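Local coordinates for protein gene product PA4716 (Pseudomonas aeruginosa, PDB 1U0K) that is of unknown function but probably acts as an isomerase of the PhzF type, at residues Ser30-Asp34 / Ala35-Ala39; Gln38-Thr41 / Arg42-Arg45; Gly55-Pro58 / Arg59-Arg62. All coordinates share one frame; numbering follows the deposited sequence.

Interaction 1 (Ser30-Asp34 / Ala35-Ala39); sequences SALDD and AAMQA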
loop_
_atom_site.group_PDB
_atom_site.type_symbol
_atom_site.label_atom_id
_atom_site.label_comp_id
_atom_site.label_asym_id
_atom_site.label_seq_id
_atom_site.Cartn_x
_atom_site.Cartn_y
_atom_site.Cartn_z
ATOM N N SER A 30 15.885 -11.019 13.512
ATOM C CA SER A 30 16.561 -12.316 13.669
ATOM C C SER A 30 15.611 -13.513 13.780
ATOM O O SER A 30 15.994 -14.625 13.439
ATOM C CB SER A 30 17.493 -12.300 14.895
ATOM O OG SER A 30 18.559 -11.382 14.723
ATOM N N ALA A 31 14.390 -13.280 14.245
ATOM C CA ALA A 31 13.416 -14.352 14.424
ATOM C C ALA A 31 12.598 -14.667 13.163
ATOM O O ALA A 31 11.864 -15.659 13.139
ATOM C CB ALA A 31 12.489 -14.017 15.567
ATOM N N LEU A 32 12.733 -13.852 12.114
ATOM C CA LEU A 32 11.899 -13.992 10.913
ATOM C C LEU A 32 12.585 -14.744 9.790
ATOM O O LEU A 32 13.743 -14.481 9.464
ATOM C CB LEU A 32 11.522 -12.609 10.378
ATOM C CG LEU A 32 10.749 -11.686 11.312
ATOM C CD1 LEU A 32 10.470 -10.356 10.609
ATOM C CD2 LEU A 32 9.444 -12.317 11.787
ATOM N N ASP A 33 11.861 -15.657 9.153
ATOM C CA ASP A 33 12.339 -16.241 7.906
ATOM C C ASP A 33 11.945 -15.368 6.714
ATOM O O ASP A 33 11.249 -14.366 6.882
ATOM C CB ASP A 33 11.923 -17.718 7.758
ATOM C CG ASP A 33 10.428 -17.932 7.620
ATOM O OD1 ASP A 33 9.665 -16.972 7.384
ATOM O OD2 ASP A 33 9.926 -19.082 7.716
ATOM N N ASP A 34 12.404 -15.729 5.520
ATOM C CA ASP A 34 12.172 -14.914 4.325
ATOM C C ASP A 34 10.687 -14.736 4.014
ATOM O O ASP A 34 10.257 -13.649 3.635
ATOM C CB ASP A 34 12.865 -15.527 3.114
ATOM C CG ASP A 34 14.374 -15.531 3.238
ATOM O OD1 ASP A 34 14.915 -15.162 4.305
ATOM O OD2 ASP A 34 15.101 -15.866 2.285
ATOM N N ALA A 35 9.915 -15.801 4.175
ATOM C CA ALA A 35 8.479 -15.739 3.932
ATOM C C ALA A 35 7.848 -14.744 4.891
ATOM O O ALA A 35 6.977 -13.979 4.491
ATOM C CB ALA A 35 7.839 -17.112 4.106
ATOM N N ALA A 36 8.277 -14.750 6.151
ATOM C CA ALA A 36 7.724 -13.826 7.138
ATOM C C ALA A 36 8.084 -12.375 6.835
ATOM O O ALA A 36 7.271 -11.478 7.023
ATOM C CB ALA A 36 8.170 -14.219 8.541
HETATM N N MSE A 37 9.292 -12.135 6.341
HETATM C CA MSE A 37 9.703 -10.792 5.966
HETATM C C MSE A 37 8.834 -10.287 4.807
HETATM O O MSE A 37 8.325 -9.166 4.843
HETATM C CB MSE A 37 11.179 -10.763 5.584
HETATM C CG MSE A 37 12.087 -10.970 6.770
HETATM SE SE MSE A 37 13.944 -10.981 6.200
HETATM C CE MSE A 37 14.796 -11.758 7.752
ATOM N N GLN A 38 8.618 -11.120 3.791
ATOM C CA GLN A 38 7.757 -10.725 2.685
ATOM C C GLN A 38 6.328 -10.495 3.150
ATOM O O GLN A 38 5.675 -9.554 2.688
ATOM C CB GLN A 38 7.791 -11.754 1.544
ATOM C CG GLN A 38 6.956 -11.360 0.332
ATOM C CD GLN A 38 7.456 -10.129 -0.379
ATOM O OE1 GLN A 38 7.008 -8.997 -0.102
ATOM N NE2 GLN A 38 8.396 -10.320 -1.274
ATOM N N ALA A 39 5.849 -11.330 4.058
ATOM C CA ALA A 39 4.479 -11.222 4.556
ATOM C C ALA A 39 4.299 -9.948 5.389
ATOM O O ALA A 39 3.267 -9.294 5.287
ATOM C CB ALA A 39 4.084 -12.451 5.346
#

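Interaction 2 (Gln38-Thr41 / Arg42-Arg45); sequences QAWT and RELR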
loop_
_atom_site.group_PDB
_atom_site.type_symbol
_atom_site.label_atom_id
_atom_site.label_comp_id
_atom_site.label_asym_id
_atom_site.label_seq_id
_atom_site.Cartn_x
_atom_site.Cartn_y
_atom_site.Cartn_z
ATOM N N GLN A 38 8.618 -11.120 3.791
ATOM C CA GLN A 38 7.757 -10.725 2.685
ATOM C C GLN A 38 6.328 -10.495 3.150
ATOM O O GLN A 38 5.675 -9.554 2.688
ATOM C CB GLN A 38 7.791 -11.754 1.544
ATOM C CG GLN A 38 6.956 -11.360 0.332
ATOM C CD GLN A 38 7.456 -10.129 -0.379
ATOM O OE1 GLN A 38 7.008 -8.997 -0.102
ATOM N NE2 GLN A 38 8.396 -10.320 -1.274
ATOM N N ALA A 39 5.849 -11.330 4.058
ATOM C CA ALA A 39 4.479 -11.222 4.556
ATOM C C ALA A 39 4.299 -9.948 5.389
ATOM O O ALA A 39 3.267 -9.294 5.287
ATOM C CB ALA A 39 4.084 -12.451 5.346
ATOM N N TRP A 40 5.293 -9.601 6.209
ATOM C CA TRP A 40 5.244 -8.366 7.012
ATOM C C TRP A 40 5.313 -7.142 6.113
ATOM O O TRP A 40 4.682 -6.123 6.396
ATOM C CB TRP A 40 6.370 -8.326 8.064
ATOM C CG TRP A 40 5.983 -8.887 9.367
ATOM C CD1 TRP A 40 6.382 -10.067 9.908
ATOM C CD2 TRP A 40 5.061 -8.315 10.291
ATOM N NE1 TRP A 40 5.794 -10.247 11.137
ATOM C CE2 TRP A 40 4.971 -9.183 11.391
ATOM C CE3 TRP A 40 4.319 -7.131 10.316
ATOM C CZ2 TRP A 40 4.162 -8.910 12.497
ATOM C CZ3 TRP A 40 3.506 -6.868 11.410
ATOM C CH2 TRP A 40 3.437 -7.751 12.479
ATOM N N THR A 41 6.064 -7.221 5.021
ATOM C CA THR A 41 6.136 -6.113 4.068
ATOM C C THR A 41 4.738 -5.856 3.490
ATOM O O THR A 41 4.297 -4.710 3.376
ATOM C CB THR A 41 7.160 -6.449 2.969
ATOM O OG1 THR A 41 8.463 -6.607 3.563
ATOM C CG2 THR A 41 7.319 -5.288 1.997
ATOM N N ARG A 42 4.038 -6.928 3.136
ATOM C CA ARG A 42 2.678 -6.829 2.601
ATOM C C ARG A 42 1.697 -6.354 3.667
ATOM O O ARG A 42 0.728 -5.652 3.359
ATOM C CB ARG A 42 2.249 -8.162 2.001
ATOM C CG ARG A 42 2.917 -8.411 0.676
ATOM C CD ARG A 42 2.882 -9.848 0.213
ATOM N NE ARG A 42 3.610 -9.953 -1.045
ATOM C CZ ARG A 42 3.959 -11.094 -1.631
ATOM N NH1 ARG A 42 3.643 -12.260 -1.087
ATOM N NH2 ARG A 42 4.626 -11.064 -2.775
ATOM N N GLU A 43 1.950 -6.718 4.917
ATOM C CA GLU A 43 1.127 -6.257 6.036
ATOM C C GLU A 43 1.187 -4.736 6.180
ATOM O O GLU A 43 0.149 -4.082 6.289
ATOM C CB GLU A 43 1.595 -6.901 7.337
ATOM C CG GLU A 43 0.727 -6.603 8.543
ATOM C CD GLU A 43 -0.627 -7.256 8.480
ATOM O OE1 GLU A 43 -1.527 -6.778 9.185
ATOM O OE2 GLU A 43 -0.793 -8.276 7.766
ATOM N N LEU A 44 2.389 -4.176 6.172
ATOM C CA LEU A 44 2.558 -2.768 6.493
ATOM C C LEU A 44 2.320 -1.843 5.304
ATOM O O LEU A 44 2.068 -0.656 5.496
ATOM C CB LEU A 44 3.929 -2.540 7.117
ATOM C CG LEU A 44 4.137 -3.291 8.435
ATOM C CD1 LEU A 44 5.459 -2.906 9.063
ATOM C CD2 LEU A 44 2.960 -3.055 9.400
ATOM N N ARG A 45 2.396 -2.376 4.082
ATOM C CA ARG A 45 2.027 -1.674 2.841
ATOM C C ARG A 45 2.836 -0.420 2.522
ATOM O O ARG A 45 2.456 0.373 1.657
ATOM C CB ARG A 45 0.519 -1.395 2.820
ATOM C CG ARG A 45 -0.275 -2.673 2.883
ATOM C CD ARG A 45 -1.721 -2.456 3.168
ATOM N NE ARG A 45 -2.387 -1.740 2.091
ATOM C CZ ARG A 45 -2.981 -2.306 1.056
ATOM N NH1 ARG A 45 -2.963 -3.623 0.912
ATOM N NH2 ARG A 45 -3.596 -1.547 0.152
#

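Interaction 3 (Gly55-Pro58 / Arg59-Arg62); sequences GDDP and RAFR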
loop_
_atom_site.group_PDB
_atom_site.type_symbol
_atom_site.label_atom_id
_atom_site.label_comp_id
_atom_site.label_asym_id
_atom_site.label_seq_id
_atom_site.Cartn_x
_atom_site.Cartn_y
_atom_site.Cartn_z
ATOM N N GLY A 55 24.646 -8.242 14.595
ATOM C CA GLY A 55 25.731 -9.181 14.791
ATOM C C GLY A 55 26.656 -8.665 15.872
ATOM O O GLY A 55 26.249 -7.904 16.745
ATOM N N ASP A 56 27.923 -9.041 15.780
ATOM C CA ASP A 56 28.884 -8.739 16.838
ATOM C C ASP A 56 29.498 -7.333 16.784
ATOM O O ASP A 56 30.251 -6.944 17.672
ATOM C CB ASP A 56 29.975 -9.819 16.883
ATOM C CG ASP A 56 30.812 -9.890 15.619
ATOM O OD1 ASP A 56 30.697 -9.026 14.727
ATOM O OD2 ASP A 56 31.621 -10.821 15.437
ATOM N N ASP A 57 29.186 -6.578 15.740
ATOM C CA ASP A 57 29.684 -5.217 15.562
ATOM C C ASP A 57 28.480 -4.277 15.733
ATOM O O ASP A 57 27.551 -4.334 14.934
ATOM C CB ASP A 57 30.296 -5.103 14.161
ATOM C CG ASP A 57 30.786 -3.701 13.805
ATOM O OD1 ASP A 57 30.520 -2.724 14.534
ATOM O OD2 ASP A 57 31.453 -3.492 12.774
ATOM N N PRO A 58 28.483 -3.420 16.754
ATOM C CA PRO A 58 27.319 -2.557 17.025
ATOM C C PRO A 58 27.057 -1.488 15.959
ATOM O O PRO A 58 25.983 -0.880 15.997
ATOM C CB PRO A 58 27.661 -1.912 18.375
ATOM C CG PRO A 58 29.131 -1.956 18.444
ATOM C CD PRO A 58 29.562 -3.217 17.738
ATOM N N ARG A 59 27.997 -1.264 15.045
ATOM C CA ARG A 59 27.820 -0.294 13.963
ATOM C C ARG A 59 27.597 -0.955 12.604
ATOM O O ARG A 59 27.556 -0.260 11.588
ATOM C CB ARG A 59 29.035 0.633 13.866
ATOM C CG ARG A 59 29.278 1.471 15.099
ATOM C CD ARG A 59 30.297 2.566 14.878
ATOM N NE ARG A 59 30.309 3.545 15.957
ATOM C CZ ARG A 59 29.376 4.472 16.159
ATOM N NH1 ARG A 59 28.323 4.591 15.340
ATOM N NH2 ARG A 59 29.508 5.299 17.193
ATOM N N ALA A 60 27.457 -2.280 12.577
ATOM C CA ALA A 60 27.237 -3.010 11.329
ATOM C C ALA A 60 26.073 -3.996 11.421
ATOM O O ALA A 60 25.908 -4.698 12.404
ATOM C CB ALA A 60 28.522 -3.731 10.886
ATOM N N PHE A 61 25.224 -4.000 10.394
ATOM C CA PHE A 61 24.039 -4.841 10.342
ATOM C C PHE A 61 23.895 -5.407 8.957
ATOM O O PHE A 61 24.198 -4.729 7.983
ATOM C CB PHE A 61 22.782 -4.014 10.670
ATOM C CG PHE A 61 22.781 -3.467 12.050
ATOM C CD1 PHE A 61 23.559 -2.372 12.367
ATOM C CD2 PHE A 61 22.023 -4.054 13.044
ATOM C CE1 PHE A 61 23.600 -1.882 13.658
ATOM C CE2 PHE A 61 22.044 -3.542 14.343
ATOM C CZ PHE A 61 22.829 -2.467 14.642
ATOM N N ARG A 62 23.414 -6.633 8.858
ATOM C CA ARG A 62 22.917 -7.110 7.582
ATOM C C ARG A 62 21.512 -6.560 7.394
ATOM O O ARG A 62 20.777 -6.348 8.364
ATOM C CB ARG A 62 22.905 -8.626 7.518
ATOM C CG ARG A 62 24.282 -9.264 7.614
ATOM C CD ARG A 62 24.240 -10.780 7.539
ATOM N NE ARG A 62 23.770 -11.375 8.791
ATOM C CZ ARG A 62 22.949 -12.420 8.891
ATOM N NH1 ARG A 62 22.462 -13.032 7.810
ATOM N NH2 ARG A 62 22.606 -12.867 10.096
HETATM O O HOH W 1 27.395 -6.986 13.253
#

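Interaction 1 (Ser30-Asp34 / Ala35-Ala39)
D33 precedes the first turn of the helix that carries A35-A39, its CA 5.3 Å from the CA of A36 where an extended approach gives way to helical backbone, and the first i to i+4 bonds run from M37 N to D33 O and from Q38 N to D34 O. The D33 side chain folds back toward the first turn. With chi1 at 66°, its CG sits between the backbone N and the carbonyl carbon, a position from which OD1 can reach the amide of A36. That N-H meets OD1, the A36 N to D33 OD1 distance being 2.9 Å, nearly along the carboxylate C-O bond direction, while the A36 methyl lies close by, its CB 3.3 Å from the same OD1. D33 therefore contributes two acceptors, the backbone O and the carboxylate OD1, to the first turn. This is a classical N-cap, in which an aspartate answers amides that have no preceding helical carbonyls, and its negative charge is probably favoured by the helix start. The cap is joined by a hydrophobic staple: L32, just before the N-cap, packs its CB 4.0 Å from CG of M37, four residues beyond the cap. L32 also leans a branch against the helix, CD2 lying 4.0 Å from CB of A36. M37, a selenomethionine in the crystal, runs extended past CG and carries its terminal CE to 3.4 Å from L32 O, its selenoether end lying against the chain that leads into the helix. Its side chain is buried against F51, R64 and F66 of the neighbouring strands, and L32 also touches F51. D34 turns its carboxylate away from the cap, and its OD1 makes a salt bridge with R64, tying the first helical residue to strand 60-67.

Interaction 2 (Gln38-Thr41 / Arg42-Arg45)
R42 lies across Q38 one turn earlier on helix 34-44, and its side chain can be followed outward atom by atom. CB stands 3.6 Å from A39 O; CG and CD pass alongside Q38 O, CG at 3.6 Å, and this oxygen also accepts the backbone N-H of R42. With CG beside the backbone N (chi1 -75°) and an extended chain as far as NE, the guanidinium stacks on the Q38 side chain. There CZ lies 3.6 Å from Q38 CG, which sits over the centre of one guanidinium face, and the amide plane stacks at 16° to it. NE donates to L68 O, which limits the rotation of the group, and NH2 lies 3.8 Å from Q38 CD. Such i to i+3 and i to i+4 contacts accompany the i to i+4 backbone bonds through the last turns of this helix, which links strands 21-26 and 48-54. W40 presents CE3 4.0 Å from CG of E43, and L44 CG approaches the indole edge. The E43 carboxylate, buried at the interface, makes a salt bridge with R254 and a hydrogen bond with Q9, both of the second subunit. Charged tips thus serve the loop and the dimer interface, while methylene, amide and ring surfaces make the contact along the helix.

Interaction 3 (Gly55-Pro58 / Arg59-Arg62)
R59 and D57 meet through the backbone amide of R59, whose N donates a hydrogen bond to D57 OD1 at 3.0 Å and arrives from above the carboxylate plane. The span of side-chain oxygen to the amide two residues on is an Asx turn, and D57 holds its CG anti to the backbone N (chi1 177°) with OD1 turned to that amide. The R59 side chain leads away from the turn: its guanidinium hydrogen-bonds to Q96 OE1 and H97 O and makes a cation-pi contact with W98. Next comes A60, whose N binds D57 O at 3.1 Å and closes a type I beta turn from D57 to A60 that overlaps it. Here the donor stands 60° out of the carbonyl plane, while the A60 methyl packs beside the carboxylate, CB 3.5 Å from D57 OD2. A water donates to A60 O at 2.9 Å and accepts from D57 N at 3.1 Å, bridging the loop to the strand start. F61 then brings CE1 to 3.5 Å from P58 O, the ring meeting that carbonyl obliquely, and its side chain also touches P54. At R62 the backbone pairs with L53. The turn lies in the connection of the hairpin between antiparallel strands 48-54 and 60-67, and R59 and F61 bond through their backbones to the parallel strand 96-101.

Overall arrangement
Interactions 1 and 2 are successive stages of one element: they share Q38 and A39 on helix 34-44, their centres are about 10 Å apart, and they touch where L32 CD1 lies 4.2 Å from W40 CD1. The former starts the helix at the surface; the latter carries it to its end beside the second subunit. The predicted active-site residue E48 follows soon after, the T41 side chain standing about 6 Å and that of Q38 about 9 Å from the side chain of E48. Interaction 3 is separate, its centre about 19 Å from that of interaction 1 and about 24 Å from that of interaction 2. Strands 48-54 and 60-67, which it connects, nevertheless also supply side chains that pack against the helix.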